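Local coordinates for uncharacterized protein (Escherichia coli O157:H7, PDB 4ZV9) that is of unknown function but belongs to the dienelactone hydrolase family of alpha/beta-hydrolases and is probably a hydrolase, at residues Pro168-Phe173 / Leu231-Lys236. Sequence-based numbering, arbitrary orientation.
Sequences PLLLHF and LKWFDK
The indole of Trp-233, on the C-terminal helix, lies against Pro-168 and the first residues of strand 169-174 and supplies nearly all of the helix's side of the contact. One hydrogen bond joins the two segments: NE1 of Trp-233 donates to the backbone O of Pro-168 at 3.1 Å. The N-H points almost straight at its acceptor (162°) and the oxygen sits close to the indole plane, yet on the carbonyl side the donor stands well above the peptide plane, away from the lone-pair directions. The N-H of the buried Trp-233 thus has a partner, and the bond limits rotation of the ring.

Carbon contacts hold the ring from other directions. CB of Leu-170 sits over one face of the five-membered ring, 3.6 Å from its centroid and only 5° off the normal, a CH-pi contact. CG of Leu-170, anti to the backbone N (chi1 173°), sends the branch along the indole toward the root of the tryptophan, where CD2 touches CB of Trp-233 at 3.8 Å; the two side chains run past one another in opposite directions. At the benzo end, CB of Pro-168 meets CZ2 of Trp-233 at 3.6 Å. A polar atom also reaches this carbon: the backbone O of Leu-169 approaches CZ2 of Trp-233 obliquely at 3.3 Å.

Such packing of the C-terminal helix on the central sheet is part of the alpha/beta-hydrolase fold. Strand 169-174 bonds through its backbone to Ala-149 on one neighbour and Glu-199 on the other, and Trp-233 also touches Cys-148 and Glu-199, so the indole spans three strands. Tyr-237 meets it edge-to-face from the same helix, while Leu-169 turns away from helix 220-237 to pack on Tyr-187 and Leu-191 of helix 184-193.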
loop_
_atom_site.group_PDB
_atom_site.type_symbol
_atom_site.label_atom_id
_atom_site.label_comp_id
_atom_site.label_asym_id
_atom_site.label_seq_id
_atom_site.Cartn_x
_atom_site.Cartn_y
_atom_site.Cartn_z
ATOM N N PRO A 168 -11.798 -3.859 -6.707
ATOM C CA PRO A 168 -11.719 -2.705 -7.605
ATOM C C PRO A 168 -10.341 -2.062 -7.528
ATOM O O PRO A 168 -9.853 -1.795 -6.425
ATOM C CB PRO A 168 -12.784 -1.754 -7.055
ATOM C CG PRO A 168 -13.779 -2.654 -6.413
ATOM C CD PRO A 168 -12.978 -3.783 -5.824
ATOM N N LEU A 169 -9.735 -1.839 -8.688
ATOM C CA LEU A 169 -8.354 -1.340 -8.788
ATOM C C LEU A 169 -8.269 0.112 -9.202
ATOM O O LEU A 169 -8.892 0.516 -10.194
ATOM C CB LEU A 169 -7.602 -2.139 -9.848
ATOM C CG LEU A 169 -7.128 -3.535 -9.487
ATOM C CD1 LEU A 169 -6.775 -4.279 -10.768
ATOM C CD2 LEU A 169 -5.931 -3.431 -8.569
ATOM N N LEU A 170 -7.488 0.887 -8.462
ATOM C CA LEU A 170 -7.197 2.265 -8.826
ATOM C C LEU A 170 -5.701 2.292 -9.048
ATOM O O LEU A 170 -4.934 2.150 -8.096
ATOM C CB LEU A 170 -7.606 3.253 -7.730
ATOM C CG LEU A 170 -7.170 4.704 -7.964
ATOM C CD1 LEU A 170 -7.782 5.291 -9.234
ATOM C CD2 LEU A 170 -7.538 5.550 -6.759
ATOM N N LEU A 171 -5.276 2.486 -10.296
ATOM C CA LEU A 171 -3.854 2.460 -10.604
ATOM C C LEU A 171 -3.301 3.843 -10.970
ATOM O O LEU A 171 -3.872 4.554 -11.801
ATOM C CB LEU A 171 -3.555 1.469 -11.728
ATOM C CG LEU A 171 -4.133 0.064 -11.518
ATOM C CD1 LEU A 171 -5.453 -0.092 -12.264
ATOM C CD2 LEU A 171 -3.175 -1.007 -11.992
ATOM N N HIS A 172 -2.204 4.216 -10.322
ATOM C CA HIS A 172 -1.530 5.489 -10.603
ATOM C C HIS A 172 -0.194 5.217 -11.287
ATOM O O HIS A 172 0.664 4.506 -10.735
ATOM C CB HIS A 172 -1.265 6.252 -9.312
ATOM C CG HIS A 172 -2.478 6.476 -8.472
ATOM N ND1 HIS A 172 -3.445 7.407 -8.794
ATOM C CD2 HIS A 172 -2.869 5.913 -7.303
ATOM C CE1 HIS A 172 -4.385 7.397 -7.865
ATOM N NE2 HIS A 172 -4.054 6.506 -6.944
ATOM N N PHE A 173 -0.006 5.785 -12.474
ATOM C CA PHE A 173 1.237 5.620 -13.221
ATOM C C PHE A 173 1.868 6.975 -13.520
ATOM O O PHE A 173 1.164 7.957 -13.729
ATOM C CB PHE A 173 0.986 4.907 -14.545
ATOM C CG PHE A 173 0.462 3.510 -14.403
ATOM C CD1 PHE A 173 1.269 2.500 -13.898
ATOM C CD2 PHE A 173 -0.815 3.189 -14.835
ATOM C CE1 PHE A 173 0.798 1.204 -13.784
ATOM C CE2 PHE A 173 -1.284 1.892 -14.741
ATOM C CZ PHE A 173 -0.480 0.896 -14.220
ATOM N N LEU A 231 -8.410 8.557 -1.750
ATOM C CA LEU A 231 -9.398 8.722 -0.677
ATOM C C LEU A 231 -10.847 8.528 -1.169
ATOM O O LEU A 231 -11.673 7.931 -0.474
ATOM C CB LEU A 231 -9.254 10.088 0.003
ATOM C CG LEU A 231 -7.912 10.350 0.704
ATOM C CD1 LEU A 231 -7.979 11.653 1.490
ATOM C CD2 LEU A 231 -7.519 9.204 1.623
ATOM N N LYS A 232 -11.154 9.004 -2.369
ATOM C CA LYS A 232 -12.487 8.774 -2.932
ATOM C C LYS A 232 -12.730 7.284 -3.188
ATOM O O LYS A 232 -13.852 6.793 -3.036
ATOM C CB LYS A 232 -12.684 9.558 -4.232
ATOM C CG LYS A 232 -12.761 11.055 -3.978
ATOM C CD LYS A 232 -13.119 11.886 -5.203
ATOM C CE LYS A 232 -12.843 13.351 -4.907
ATOM N NZ LYS A 232 -13.480 14.242 -5.910
ATOM N N TRP A 233 -11.691 6.577 -3.607
ATOM C CA TRP A 233 -11.785 5.150 -3.882
ATOM C C TRP A 233 -12.062 4.428 -2.555
ATOM O O TRP A 233 -12.954 3.573 -2.477
ATOM C CB TRP A 233 -10.481 4.663 -4.519
ATOM C CG TRP A 233 -10.575 3.385 -5.303
ATOM C CD1 TRP A 233 -10.068 2.173 -4.953
ATOM C CD2 TRP A 233 -11.150 3.221 -6.612
ATOM N NE1 TRP A 233 -10.308 1.255 -5.957
ATOM C CE2 TRP A 233 -10.973 1.872 -6.982
ATOM C CE3 TRP A 233 -11.806 4.084 -7.499
ATOM C CZ2 TRP A 233 -11.430 1.357 -8.204
ATOM C CZ3 TRP A 233 -12.268 3.574 -8.708
ATOM C CH2 TRP A 233 -12.074 2.222 -9.049
ATOM N N PHE A 234 -11.301 4.784 -1.519
ATOM C CA PHE A 234 -11.508 4.196 -0.190
ATOM C C PHE A 234 -12.925 4.444 0.302
ATOM O O PHE A 234 -13.566 3.543 0.835
ATOM C CB PHE A 234 -10.531 4.751 0.859
ATOM C CG PHE A 234 -9.080 4.330 0.674
ATOM C CD1 PHE A 234 -8.731 3.175 -0.029
ATOM C CD2 PHE A 234 -8.075 5.061 1.277
ATOM C CE1 PHE A 234 -7.399 2.808 -0.176
ATOM C CE2 PHE A 234 -6.747 4.676 1.166
ATOM C CZ PHE A 234 -6.409 3.550 0.433
ATOM N N ASP A 235 -13.388 5.680 0.148
ATOM C CA ASP A 235 -14.713 6.057 0.600
ATOM C C ASP A 235 -15.787 5.251 -0.127
ATOM O O ASP A 235 -16.781 4.846 0.459
ATOM C CB ASP A 235 -14.941 7.544 0.346
ATOM C CG ASP A 235 -16.309 8.003 0.791
ATOM O OD1 ASP A 235 -16.629 7.832 1.984
ATOM O OD2 ASP A 235 -17.070 8.526 -0.047
ATOM N N LYS A 236 -15.565 5.005 -1.406
ATOM C CA LYS A 236 -16.514 4.253 -2.205
ATOM C C LYS A 236 -16.535 2.757 -1.876
ATOM O O LYS A 236 -17.601 2.153 -1.845
ATOM C CB LYS A 236 -16.173 4.426 -3.680
ATOM C CG LYS A 236 -17.226 3.929 -4.657
ATOM C CD LYS A 236 -16.758 4.192 -6.075
ATOM C CE LYS A 236 -17.672 3.669 -7.121
ATOM N NZ LYS A 236 -19.106 3.811 -6.805
#